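Local coordinates for protein probable dehydrogenase (Bordetella bronchiseptica, PDB 3MOI) that probably acts as an NAD(P)-dependent oxidoreductase of the GFO/IDH/MocA family, although its substrate is not established, at residues Q83-G88 with A114-V119; K95-S100 with D105-A110; R131-I136 with G301-T306; S146-F151 with K187-Q192; Y153-Y158 with G257-V262. All coordinates share one frame; numbering follows the deposited sequence.

Interaction 1 of 5, residues Q83-G88 with A114-V119; sequences QASEQG and AGVHLV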
# COMPACT_ATOMS: atom_id res chain seq x y z
N GLN A 83 -31.91 -18.75 17.25
CA GLN A 83 -32.69 -18.77 18.46
C GLN A 83 -33.26 -17.38 18.76
O GLN A 83 -34.45 -17.25 19.07
CB GLN A 83 -31.86 -19.21 19.64
CG GLN A 83 -31.74 -20.65 19.86
CD GLN A 83 -30.75 -20.91 20.96
OE1 GLN A 83 -31.10 -20.92 22.11
NE2 GLN A 83 -29.50 -21.07 20.61
N ALA A 84 -32.43 -16.34 18.67
CA ALA A 84 -32.94 -14.99 18.96
C ALA A 84 -34.03 -14.60 17.98
O ALA A 84 -35.06 -14.05 18.37
CB ALA A 84 -31.85 -13.97 18.95
N SER A 85 -33.82 -14.92 16.70
CA SER A 85 -34.81 -14.59 15.67
C SER A 85 -36.13 -15.20 15.96
O SER A 85 -37.16 -14.57 15.69
CB SER A 85 -34.41 -15.16 14.34
OG SER A 85 -33.26 -14.56 13.88
N GLU A 86 -36.12 -16.45 16.44
CA GLU A 86 -37.36 -17.18 16.70
C GLU A 86 -38.13 -16.55 17.88
O GLU A 86 -39.33 -16.66 17.93
CB GLU A 86 -37.14 -18.73 16.81
CG GLU A 86 -36.62 -19.24 15.44
CD GLU A 86 -36.51 -20.77 15.23
OE1 GLU A 86 -36.39 -21.56 16.24
OE2 GLU A 86 -36.49 -21.12 14.00
N GLN A 87 -37.43 -15.81 18.75
CA GLN A 87 -38.11 -15.01 19.75
C GLN A 87 -38.55 -13.60 19.31
O GLN A 87 -39.10 -12.87 20.13
CB GLN A 87 -37.28 -14.89 21.01
CG GLN A 87 -37.01 -16.19 21.72
CD GLN A 87 -38.31 -16.92 22.13
OE1 GLN A 87 -39.18 -16.36 22.84
NE2 GLN A 87 -38.43 -18.18 21.70
N GLY A 88 -38.34 -13.22 18.05
CA GLY A 88 -38.58 -11.80 17.62
C GLY A 88 -37.65 -10.74 18.27
O GLY A 88 -38.08 -9.60 18.55
N ALA A 114 -38.34 -14.13 10.44
CA ALA A 114 -38.82 -13.51 11.66
C ALA A 114 -39.16 -11.99 11.51
O ALA A 114 -39.89 -11.44 12.33
CB ALA A 114 -37.83 -13.73 12.84
N GLY A 115 -38.61 -11.29 10.52
CA GLY A 115 -38.89 -9.89 10.42
C GLY A 115 -38.02 -9.05 11.35
O GLY A 115 -38.31 -7.90 11.56
N VAL A 116 -36.94 -9.61 11.89
CA VAL A 116 -36.12 -8.85 12.82
C VAL A 116 -34.97 -8.13 12.11
O VAL A 116 -34.66 -8.46 10.97
CB VAL A 116 -35.58 -9.74 13.98
CG1 VAL A 116 -36.73 -10.43 14.72
CG2 VAL A 116 -34.52 -10.65 13.53
N HIS A 117 -34.35 -7.16 12.78
CA HIS A 117 -33.18 -6.50 12.25
C HIS A 117 -31.92 -7.08 12.83
O HIS A 117 -31.88 -7.33 14.04
CB HIS A 117 -33.19 -5.02 12.55
CG HIS A 117 -34.30 -4.31 11.85
ND1 HIS A 117 -35.47 -3.92 12.48
CD2 HIS A 117 -34.44 -3.96 10.55
CE1 HIS A 117 -36.26 -3.33 11.61
NE2 HIS A 117 -35.65 -3.33 10.43
N LEU A 118 -30.91 -7.22 11.98
CA LEU A 118 -29.62 -7.74 12.36
C LEU A 118 -28.55 -6.85 11.88
O LEU A 118 -28.57 -6.49 10.77
CB LEU A 118 -29.33 -9.11 11.68
CG LEU A 118 -27.92 -9.68 12.03
CD1 LEU A 118 -27.90 -11.26 12.31
CD2 LEU A 118 -26.95 -9.32 10.96
N VAL A 119 -27.55 -6.56 12.69
CA VAL A 119 -26.35 -5.89 12.26
C VAL A 119 -25.14 -6.73 12.66
O VAL A 119 -25.11 -7.24 13.78
CB VAL A 119 -26.21 -4.53 13.01
CG1 VAL A 119 -24.70 -3.99 13.01
CG2 VAL A 119 -27.19 -3.51 12.49
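Ala-114 sets its methyl group against the end of helix 77-86 in the Rossmann fold, with CB 3.0 Å from Ser-85 O and 4.0 Å from Ser-85 CB. Two residues on, Val-116 divides its branches between two partners: CG1 lies against the backbone of Gly-88, 3.7 Å from its C, while CG2 comes to 4.1 Å from Ser-85 OG. No hydrogen bond spans the two segments, and small groups do all the packing. Helices 77-86 and 101-114 both end here in the same way. Gly-88 and Gly-115 each take positive phi and close a Schellman motif, turning the chain toward strands 90-93 and 118-120 of the parallel sheet. One shell further out, Ser-85 also packs on Ala-110 and Val-111 of helix 101-114 and on Ile-91, and Val-116 rests on Val-111 and His-90. The serine hydroxyl is buried beside a methyl yet has a polar partner: a chi1 of -66° places OG beside the backbone N, anti to the carbonyl carbon, from where it hydrogen-bonds to Val-81 O one turn back. The carbonyl that meets the alanine methyl is likewise engaged, since Ser-85 O accepts a hydrogen bond from Gly-88 N at 3.0 Å.

Interaction 2 of 5, residues K95-S100 with D105-A110; sequences KPLTLS and DRMIEA
Thr-98 and Met-107 meet tip to tip in the Rossmann domain, where the loop after strand 90-93 folds back over the helix 101-114 that it leads into. This is the tight part of the contact. The methionine methyl, CE, is 3.0 Å from Thr-98 OG1 and 3.5 Å from Thr-98 CG2, fitting between the two branches of the threonine. A bend at chi3 of -92° turns CE out of the line of the otherwise extended chain. Packing is easier on the sulfur, which lies 4.2 Å from Leu-97 CD2 in a purely apolar touch. Val-81 of helix 77-86 adds to the burial of the methionine. The helix has a quite different outer side: Arg-106 and Glu-109 face solvent, while Asp-105 OD1 forms a salt bridge with Lys-366 of helix 362-381. Farther back, the loop carries a Lys-Pro pair, Lys-95 and Pro-96, joined by a cis peptide; such a pair is common at this place in the GFO/IDH/MocA family. Leu-97 O accepts a hydrogen bond from His-77 ND1, tying the loop to the start of helix 77-86. The loop ends at Ser-100, the N-cap residue of helix 101-114, whose OG caps the backbone N of Glu-103.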
# COMPACT_ATOMS: atom_id res chain seq x y z
N LYS A 95 -18.18 -10.43 14.39
CA LYS A 95 -17.44 -11.13 13.36
C LYS A 95 -16.48 -12.06 14.10
O LYS A 95 -16.06 -11.78 15.19
CB LYS A 95 -16.71 -10.12 12.49
CG LYS A 95 -15.52 -9.40 13.16
CD LYS A 95 -14.08 -9.79 12.58
CE LYS A 95 -12.96 -9.79 13.69
NZ LYS A 95 -13.16 -8.76 14.81
N PRO A 96 -16.19 -13.23 13.53
CA PRO A 96 -16.72 -13.70 12.27
C PRO A 96 -18.20 -13.99 12.36
O PRO A 96 -18.65 -14.49 13.38
CB PRO A 96 -15.92 -14.99 12.03
CG PRO A 96 -14.70 -14.88 12.86
CD PRO A 96 -15.13 -14.11 14.06
N LEU A 97 -18.96 -13.62 11.34
CA LEU A 97 -20.37 -14.06 11.26
C LEU A 97 -20.45 -15.58 11.45
O LEU A 97 -21.08 -16.05 12.40
CB LEU A 97 -20.98 -13.73 9.89
CG LEU A 97 -22.40 -13.22 9.68
CD1 LEU A 97 -23.07 -13.87 8.48
CD2 LEU A 97 -23.29 -13.29 10.91
N THR A 98 -19.82 -16.32 10.52
CA THR A 98 -19.74 -17.75 10.50
C THR A 98 -18.60 -18.04 9.56
O THR A 98 -18.25 -17.18 8.74
CB THR A 98 -20.81 -18.45 9.67
OG1 THR A 98 -21.77 -17.52 9.14
CG2 THR A 98 -21.37 -19.58 10.36
N LEU A 99 -18.15 -19.30 9.57
CA LEU A 99 -17.18 -19.80 8.62
C LEU A 99 -17.86 -20.52 7.47
O LEU A 99 -17.22 -20.83 6.46
CB LEU A 99 -16.28 -20.81 9.31
CG LEU A 99 -14.97 -20.42 10.02
CD1 LEU A 99 -14.98 -19.00 10.57
CD2 LEU A 99 -14.61 -21.52 11.07
N SER A 100 -19.16 -20.74 7.58
CA SER A 100 -19.86 -21.65 6.68
C SER A 100 -21.00 -20.97 5.82
O SER A 100 -21.96 -20.44 6.35
CB SER A 100 -20.42 -22.77 7.54
OG SER A 100 -21.64 -23.23 7.06
N ASP A 105 -26.66 -19.02 5.29
CA ASP A 105 -27.98 -19.08 4.68
C ASP A 105 -29.00 -19.35 5.73
O ASP A 105 -30.05 -18.77 5.67
CB ASP A 105 -28.09 -20.14 3.56
CG ASP A 105 -27.36 -19.72 2.28
OD1 ASP A 105 -27.00 -18.49 2.15
OD2 ASP A 105 -27.15 -20.59 1.40
N ARG A 106 -28.71 -20.21 6.69
CA ARG A 106 -29.70 -20.48 7.72
C ARG A 106 -29.98 -19.23 8.54
O ARG A 106 -31.12 -19.03 9.01
CB ARG A 106 -29.26 -21.57 8.71
CG ARG A 106 -29.23 -23.03 8.20
CD ARG A 106 -28.98 -23.97 9.46
NE ARG A 106 -30.11 -23.86 10.42
CZ ARG A 106 -30.05 -24.02 11.74
NH1 ARG A 106 -28.91 -24.24 12.41
NH2 ARG A 106 -31.18 -23.91 12.43
N MET A 107 -28.96 -18.41 8.70
CA MET A 107 -29.07 -17.17 9.50
C MET A 107 -29.97 -16.13 8.77
O MET A 107 -30.91 -15.55 9.35
CB MET A 107 -27.67 -16.62 9.84
CG MET A 107 -26.84 -17.49 10.89
SD MET A 107 -25.08 -17.13 11.07
CE MET A 107 -24.58 -18.23 9.96
N ILE A 108 -29.73 -15.98 7.47
CA ILE A 108 -30.48 -15.07 6.63
C ILE A 108 -31.96 -15.49 6.67
O ILE A 108 -32.84 -14.68 6.93
CB ILE A 108 -29.87 -15.05 5.19
CG1 ILE A 108 -28.49 -14.33 5.24
CG2 ILE A 108 -30.80 -14.41 4.15
CD1 ILE A 108 -27.58 -14.56 4.01
N GLU A 109 -32.21 -16.78 6.50
CA GLU A 109 -33.56 -17.25 6.34
C GLU A 109 -34.34 -17.04 7.65
O GLU A 109 -35.45 -16.53 7.65
CB GLU A 109 -33.54 -18.67 5.80
CG GLU A 109 -32.91 -18.75 4.37
CD GLU A 109 -32.58 -20.19 3.81
OE1 GLU A 109 -32.48 -21.18 4.58
OE2 GLU A 109 -32.43 -20.32 2.56
N ALA A 110 -33.67 -17.31 8.76
CA ALA A 110 -34.29 -17.10 10.06
C ALA A 110 -34.59 -15.61 10.34
O ALA A 110 -35.68 -15.26 10.79
CB ALA A 110 -33.41 -17.68 11.17

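Interaction 3 of 5, residues R131-I136 with G301-T306; sequences RTLRAI and GVMLVT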
# COMPACT_ATOMS: atom_id res chain seq x y z
N ARG A 131 -17.07 6.05 8.28
CA ARG A 131 -18.35 6.66 7.93
C ARG A 131 -18.13 8.03 7.33
O ARG A 131 -18.79 8.43 6.36
CB ARG A 131 -19.21 6.79 9.16
CG ARG A 131 -20.61 7.39 8.96
CD ARG A 131 -21.43 7.07 10.24
NE ARG A 131 -22.25 8.20 10.68
CZ ARG A 131 -23.57 8.15 10.88
NH1 ARG A 131 -24.28 7.02 10.67
NH2 ARG A 131 -24.20 9.25 11.29
N THR A 132 -17.16 8.74 7.88
CA THR A 132 -16.84 10.07 7.34
C THR A 132 -16.32 9.98 5.95
O THR A 132 -16.72 10.80 5.14
CB THR A 132 -15.86 10.86 8.20
OG1 THR A 132 -16.30 10.81 9.56
CG2 THR A 132 -15.79 12.32 7.72
N LEU A 133 -15.45 9.00 5.66
CA LEU A 133 -14.93 8.82 4.31
C LEU A 133 -16.09 8.54 3.38
O LEU A 133 -16.14 9.11 2.30
CB LEU A 133 -13.84 7.71 4.20
CG LEU A 133 -12.43 7.94 4.83
CD1 LEU A 133 -11.68 6.62 5.17
CD2 LEU A 133 -11.47 8.82 4.02
N ARG A 134 -17.05 7.70 3.80
CA ARG A 134 -18.24 7.43 2.97
C ARG A 134 -18.98 8.75 2.70
O ARG A 134 -19.22 9.13 1.54
CB ARG A 134 -19.20 6.38 3.58
CG ARG A 134 -20.49 6.17 2.79
CD ARG A 134 -21.60 5.28 3.57
NE ARG A 134 -21.61 3.94 2.95
CZ ARG A 134 -22.60 3.32 2.30
NH1 ARG A 134 -23.86 3.78 2.24
NH2 ARG A 134 -22.28 2.13 1.75
N ALA A 135 -19.32 9.47 3.75
CA ALA A 135 -20.09 10.73 3.52
C ALA A 135 -19.40 11.61 2.45
O ALA A 135 -20.03 12.09 1.50
CB ALA A 135 -20.30 11.45 4.81
N ILE A 136 -18.08 11.73 2.54
CA ILE A 136 -17.34 12.59 1.61
C ILE A 136 -17.47 12.12 0.16
O ILE A 136 -17.72 12.90 -0.73
CB ILE A 136 -15.86 12.70 2.03
CG1 ILE A 136 -15.78 13.56 3.31
CG2 ILE A 136 -15.03 13.27 0.94
CD1 ILE A 136 -14.53 13.37 4.11
N GLY A 301 -5.16 0.50 10.47
CA GLY A 301 -4.05 0.81 9.56
C GLY A 301 -4.36 2.13 8.90
O GLY A 301 -5.14 2.96 9.44
N VAL A 302 -3.82 2.32 7.71
CA VAL A 302 -4.12 3.50 6.96
C VAL A 302 -4.92 3.18 5.74
O VAL A 302 -4.85 2.11 5.21
CB VAL A 302 -2.87 4.33 6.58
CG1 VAL A 302 -1.63 4.02 7.51
CG2 VAL A 302 -2.62 4.29 5.13
N MET A 303 -5.70 4.15 5.30
CA MET A 303 -6.65 3.95 4.25
C MET A 303 -6.63 5.20 3.40
O MET A 303 -7.10 6.23 3.85
CB MET A 303 -8.03 3.70 4.88
CG MET A 303 -8.16 2.27 5.57
SD MET A 303 -9.82 1.74 6.18
CE MET A 303 -10.75 2.93 5.36
N LEU A 304 -6.07 5.09 2.19
CA LEU A 304 -5.90 6.20 1.25
C LEU A 304 -6.83 6.11 0.02
O LEU A 304 -6.66 5.24 -0.84
CB LEU A 304 -4.41 6.24 0.77
CG LEU A 304 -3.34 6.60 1.84
CD1 LEU A 304 -1.96 6.00 1.66
CD2 LEU A 304 -3.23 8.10 1.93
N VAL A 305 -7.79 7.01 -0.09
CA VAL A 305 -8.84 6.86 -1.11
C VAL A 305 -8.53 7.83 -2.17
O VAL A 305 -8.56 9.01 -1.90
CB VAL A 305 -10.20 7.20 -0.53
CG1 VAL A 305 -11.29 7.08 -1.56
CG2 VAL A 305 -10.41 6.36 0.69
N THR A 306 -8.21 7.41 -3.37
CA THR A 306 -7.86 8.42 -4.30
C THR A 306 -9.01 8.68 -5.29
O THR A 306 -9.44 7.83 -6.07
CB THR A 306 -6.37 8.24 -4.90
OG1 THR A 306 -6.37 8.11 -6.31
CG2 THR A 306 -5.63 7.20 -4.26
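Leu-133 lays its two methyl branches across two side chains of a strand, CD1 at 3.8 Å from Met-303 CE and CD2 at 4.3 Å from Val-305 CG2. The leucine and the methionine cross obliquely, the methionine methyl meeting one branch of the leucine. Met-303 is extended as far as its sulfur and then bends, chi3 of 14° curling CE back to the leucine. Val-305, two residues on and on the same face of the strand, takes the other branch. All three side chains are buried and wholly apolar in what they meet here.

The motif is a helix laid on a beta sheet: helix 128-139 covers one face of the large mixed sheet of the C-terminal domain, in which strand 302-307 runs antiparallel to both 145-153 and 310-314. Leu-312 of the latter strand extends the apolar patch beneath Leu-133, and Ile-189 of helix 179-190 touches both Leu-133 and Met-303, so two helices share this face. Alternation along the strand sends Leu-304 and Thr-306 to the other face, where both pack on Tyr-153 of the second subunit. Two polar side chains of the helix have partners elsewhere. Arg-134 NE gives a hydrogen bond to Thr-188 O, joining the two helices, and Thr-132 OG1 hydrogen-bonds both to Pro-128 O within its own helix and to Ile-333 N.

Interaction 4 of 5, residues S146-F151 with K187-Q192; sequences SMLNCF and KTITGQ
Leu-148 reaches from strand 145-153 to the last turn of helix 179-190, its CB pointing toward the helix. With chi1 at -80° the chain leaves CB on the side of the backbone N, and at CG it forks. CD1 is the closer branch, 3.5 Å from Thr-190 CG2; CD2 takes the neighbouring residue, 4.1 Å from Ile-189 CD1. One leucine thus touches two consecutive side chains of the helix with its two methyls, crossing each at a slant.

The methyl of Thr-190 faces the leucine while its hydroxyl is bonded elsewhere. Thr-190 OG1 accepts a hydrogen bond from the backbone N of Gln-192 at 2.9 Å, with a nearly straight N-H...O angle of 159°, which makes an ST turn just where Gly-191, the first residue past the helix, takes positive phi. The same OG1 is hydrogen-bonded to Ile-186 O, so two polar partners fix the rotation of the side chain and leave CG2 facing the strand.

Strand 145-153 is central to the mixed sheet of the C-terminal domain. Ser-146 and Met-147 form a classic beta bulge opposite Thr-306 of strand 302-307, while Leu-148 pairs with Cys-225 and Val-227 of strand 225-231 on the other flank. Helix 179-190 packs on one face of this sheet; on the other, Phe-151 meets Phe-151 of the second subunit.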
# COMPACT_ATOMS: atom_id res chain seq x y z
N SER A 146 -11.32 6.30 -7.78
CA SER A 146 -10.56 5.53 -8.77
C SER A 146 -9.94 4.29 -8.15
O SER A 146 -9.93 3.23 -8.75
CB SER A 146 -9.46 6.38 -9.42
OG SER A 146 -8.76 5.61 -10.41
N MET A 147 -9.43 4.41 -6.94
CA MET A 147 -8.71 3.33 -6.33
C MET A 147 -8.60 3.59 -4.85
O MET A 147 -8.63 4.71 -4.46
CB MET A 147 -7.33 3.12 -6.98
CG MET A 147 -6.16 4.13 -6.64
SD MET A 147 -4.57 3.71 -7.41
CE MET A 147 -3.75 5.19 -6.86
N LEU A 148 -8.54 2.56 -4.02
CA LEU A 148 -8.24 2.70 -2.61
C LEU A 148 -6.97 1.97 -2.26
O LEU A 148 -6.67 0.97 -2.87
CB LEU A 148 -9.33 2.04 -1.78
CG LEU A 148 -10.64 2.78 -1.55
CD1 LEU A 148 -11.52 2.52 -2.76
CD2 LEU A 148 -11.23 2.28 -0.31
N ASN A 149 -6.28 2.43 -1.23
CA ASN A 149 -5.10 1.71 -0.73
C ASN A 149 -5.18 1.55 0.77
O ASN A 149 -5.17 2.50 1.46
CB ASN A 149 -3.88 2.51 -1.14
CG ASN A 149 -2.56 1.80 -0.85
OD1 ASN A 149 -2.54 0.63 -0.51
ND2 ASN A 149 -1.46 2.53 -1.00
N CYS A 150 -5.31 0.34 1.28
CA CYS A 150 -5.40 0.13 2.72
C CYS A 150 -4.27 -0.76 3.13
O CYS A 150 -4.11 -1.81 2.52
CB CYS A 150 -6.72 -0.60 3.07
SG CYS A 150 -8.14 0.28 2.35
N PHE A 151 -3.56 -0.44 4.21
CA PHE A 151 -2.63 -1.41 4.78
C PHE A 151 -2.61 -1.29 6.29
O PHE A 151 -2.98 -0.27 6.84
CB PHE A 151 -1.21 -1.30 4.18
CG PHE A 151 -0.61 0.07 4.33
CD1 PHE A 151 -0.91 1.08 3.42
CD2 PHE A 151 0.18 0.37 5.44
CE1 PHE A 151 -0.42 2.34 3.58
CE2 PHE A 151 0.68 1.66 5.63
CZ PHE A 151 0.39 2.65 4.70
N LYS A 187 -16.04 -1.87 1.23
CA LYS A 187 -17.42 -1.80 0.85
C LYS A 187 -18.18 -0.57 1.36
O LYS A 187 -19.04 -0.01 0.66
CB LYS A 187 -18.11 -3.02 1.35
CG LYS A 187 -17.64 -4.33 0.68
CD LYS A 187 -18.79 -5.33 0.75
CE LYS A 187 -18.84 -6.04 2.00
NZ LYS A 187 -19.93 -7.05 1.95
N THR A 188 -17.92 -0.17 2.59
CA THR A 188 -18.62 0.94 3.16
C THR A 188 -18.24 2.27 2.47
O THR A 188 -19.11 3.02 2.04
CB THR A 188 -18.29 1.04 4.63
OG1 THR A 188 -18.86 -0.07 5.35
CG2 THR A 188 -18.81 2.36 5.21
N ILE A 189 -16.93 2.54 2.31
CA ILE A 189 -16.45 3.72 1.64
C ILE A 189 -17.00 3.74 0.23
O ILE A 189 -17.42 4.78 -0.23
CB ILE A 189 -14.93 3.77 1.61
CG1 ILE A 189 -14.39 4.01 3.02
CG2 ILE A 189 -14.39 4.87 0.68
CD1 ILE A 189 -12.95 3.43 3.28
N THR A 190 -16.97 2.64 -0.50
CA THR A 190 -17.30 2.80 -1.89
C THR A 190 -18.74 2.57 -2.19
O THR A 190 -19.21 2.98 -3.21
CB THR A 190 -16.53 1.86 -2.80
OG1 THR A 190 -16.96 0.51 -2.57
CG2 THR A 190 -15.00 2.03 -2.59
N GLY A 191 -19.47 1.89 -1.34
CA GLY A 191 -20.78 1.39 -1.78
C GLY A 191 -20.80 0.44 -2.97
O GLY A 191 -21.84 0.27 -3.55
N GLN A 192 -19.67 -0.16 -3.36
CA GLN A 192 -19.65 -1.10 -4.48
C GLN A 192 -19.46 -2.58 -4.10
O GLN A 192 -18.82 -2.92 -3.13
CB GLN A 192 -18.59 -0.69 -5.45
CG GLN A 192 -18.88 0.67 -6.18
CD GLN A 192 -17.90 0.85 -7.29
OE1 GLN A 192 -17.92 0.08 -8.28
NE2 GLN A 192 -16.98 1.85 -7.15

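Interaction 5 of 5, residues Y153-Y158 with G257-V262; sequences YTDFLY and GGARKV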
# COMPACT_ATOMS: atom_id res chain seq x y z
N TYR A 153 0.02 -2.99 9.33
CA TYR A 153 1.03 -3.89 9.87
C TYR A 153 0.90 -3.82 11.40
O TYR A 153 0.82 -2.72 11.99
CB TYR A 153 2.47 -3.43 9.45
CG TYR A 153 2.67 -3.45 7.94
CD1 TYR A 153 2.00 -2.58 7.12
CD2 TYR A 153 3.51 -4.37 7.35
CE1 TYR A 153 2.17 -2.62 5.74
CE2 TYR A 153 3.69 -4.41 5.97
CZ TYR A 153 3.00 -3.56 5.18
OH TYR A 153 3.21 -3.62 3.82
N THR A 154 0.94 -4.98 12.04
CA THR A 154 0.28 -5.20 13.35
C THR A 154 1.03 -6.26 14.12
O THR A 154 1.98 -6.84 13.56
CB THR A 154 -1.06 -5.71 13.02
OG1 THR A 154 -1.96 -4.61 12.98
CG2 THR A 154 -1.52 -6.74 13.88
N ASP A 155 0.64 -6.50 15.39
CA ASP A 155 1.24 -7.58 16.17
C ASP A 155 0.28 -8.71 16.52
O ASP A 155 0.53 -9.51 17.46
CB ASP A 155 1.87 -7.03 17.44
CG ASP A 155 0.84 -6.53 18.45
OD1 ASP A 155 1.31 -5.97 19.51
OD2 ASP A 155 -0.40 -6.69 18.16
N PHE A 156 -0.75 -8.83 15.70
CA PHE A 156 -1.90 -9.67 15.94
C PHE A 156 -1.48 -11.11 16.19
O PHE A 156 -1.91 -11.75 17.15
CB PHE A 156 -2.85 -9.59 14.73
CG PHE A 156 -3.94 -10.62 14.73
CD1 PHE A 156 -5.20 -10.33 15.27
CD2 PHE A 156 -3.74 -11.83 14.14
CE1 PHE A 156 -6.22 -11.28 15.28
CE2 PHE A 156 -4.77 -12.78 14.11
CZ PHE A 156 -6.01 -12.50 14.70
N LEU A 157 -0.64 -11.64 15.35
CA LEU A 157 -0.36 -13.05 15.50
C LEU A 157 0.33 -13.33 16.85
O LEU A 157 0.25 -14.45 17.34
CB LEU A 157 0.51 -13.59 14.35
CG LEU A 157 0.49 -15.13 14.26
CD1 LEU A 157 -0.86 -15.57 13.80
CD2 LEU A 157 1.60 -15.71 13.36
N TYR A 158 0.99 -12.35 17.46
CA TYR A 158 1.71 -12.61 18.69
C TYR A 158 1.01 -12.07 19.95
O TYR A 158 1.62 -11.99 20.97
CB TYR A 158 3.15 -12.12 18.57
CG TYR A 158 3.88 -12.93 17.51
CD1 TYR A 158 4.52 -14.13 17.82
CD2 TYR A 158 3.86 -12.54 16.18
CE1 TYR A 158 5.16 -14.90 16.83
CE2 TYR A 158 4.49 -13.30 15.21
CZ TYR A 158 5.13 -14.47 15.54
OH TYR A 158 5.75 -15.17 14.55
N GLY A 257 9.41 -5.16 19.59
CA GLY A 257 9.49 -6.49 20.23
C GLY A 257 8.13 -6.94 20.80
O GLY A 257 7.70 -8.09 20.62
N GLY A 258 7.47 -6.00 21.45
CA GLY A 258 6.25 -6.21 22.25
C GLY A 258 5.68 -7.58 22.51
O GLY A 258 6.04 -8.23 23.48
N ALA A 259 4.76 -7.99 21.64
CA ALA A 259 3.92 -9.13 21.92
C ALA A 259 4.69 -10.42 21.84
O ALA A 259 4.36 -11.37 22.53
CB ALA A 259 2.69 -9.14 20.95
N ARG A 260 5.69 -10.45 20.98
CA ARG A 260 6.58 -11.60 20.86
C ARG A 260 7.51 -11.76 22.10
O ARG A 260 7.77 -12.88 22.54
CB ARG A 260 7.41 -11.49 19.57
CG ARG A 260 8.32 -12.70 19.34
CD ARG A 260 9.38 -12.50 18.23
NE ARG A 260 8.79 -12.65 16.89
CZ ARG A 260 8.23 -11.67 16.18
NH1 ARG A 260 8.21 -10.42 16.67
NH2 ARG A 260 7.72 -11.93 14.97
N LYS A 261 8.01 -10.65 22.66
CA LYS A 261 8.77 -10.67 23.92
C LYS A 261 7.91 -11.28 25.02
O LYS A 261 8.27 -12.29 25.61
CB LYS A 261 9.19 -9.24 24.33
CG LYS A 261 10.38 -9.12 25.32
CD LYS A 261 10.69 -7.63 25.75
CE LYS A 261 10.40 -6.56 24.59
NZ LYS A 261 11.24 -6.67 23.30
N VAL A 262 6.75 -10.68 25.25
CA VAL A 262 5.83 -11.19 26.27
C VAL A 262 5.66 -12.71 26.16
O VAL A 262 5.68 -13.41 27.16
CB VAL A 262 4.46 -10.46 26.27
CG1 VAL A 262 3.48 -11.19 27.12
CG2 VAL A 262 4.60 -9.00 26.74
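Tyr-158, Ala-259 and Arg-260 carry most of this contact, in which a short 3-10 turn of the C-terminal domain, following strand 145-153, meets helix 258-265 near its N-terminal end and a cation-pi pair forms between them. The guanidinium of Arg-260 lies over one face of the Tyr-158 ring: CZ is 4.3 Å from the ring centroid and only 13° off the normal, offset toward the rim. The two planes are inclined by 38°, so the group is tipped rather than stacked flat, and its NH2 comes closest, 3.5 Å from Tyr-158 CE2. Ring and arginine run side by side in the same direction. Arg-260 leaves its helix to one side of the tyrosine, and the bend at chi3 of -78° brings the guanidinium over the ring.

Both polar ends have partners beyond the pair. Tyr-158 OH is hydrogen-bonded to Asp-205, and Arg-260 NH2 binds Tyr-233 O and makes a salt bridge with Asp-324 of the second subunit. The cation over the ring is thus part of the dimer contact as well, and the carboxylate probably steadies its charge.

Ala-259 packs nearer the backbones, its CB 3.8 Å from Tyr-158 CB and 3.0 Å from Tyr-158 O. Asp-155 closes in on the same methyl, with OD1 3.7 Å from Ala-259 CB, while its OD2 forms a salt bridge to Arg-159. Ala-259 N is hydrogen-bonded to Asp-234 OD1. Within the opposing turn, Tyr-158 N bonds to Asp-155 O at 2.9 Å.

The five contacts illustrate a two-domain build. Interactions 1 and 2, with centres 13 Å apart, belong to the Rossmann domain and meet through helix 101-114, where Ser-85 CB is 3.8 Å from Ala-110 O. Interactions 3 and 4 lie 7 Å apart on adjacent strands of the C-terminal mixed sheet, about 24 to 32 Å between centres from the first pair. Interactions 4 and 5 alternate along the chain, 146-151 running almost directly into 153-158, yet their centres are 28 Å apart. Interaction 2 falls between the two segments of interaction 1; both precede residues 131-136 and 301-306, which bracket 4 and 5. Only interactions 3, 4 and 5 reach the second subunit, so among these contacts the C-terminal part, not the Rossmann domain, meets the partner.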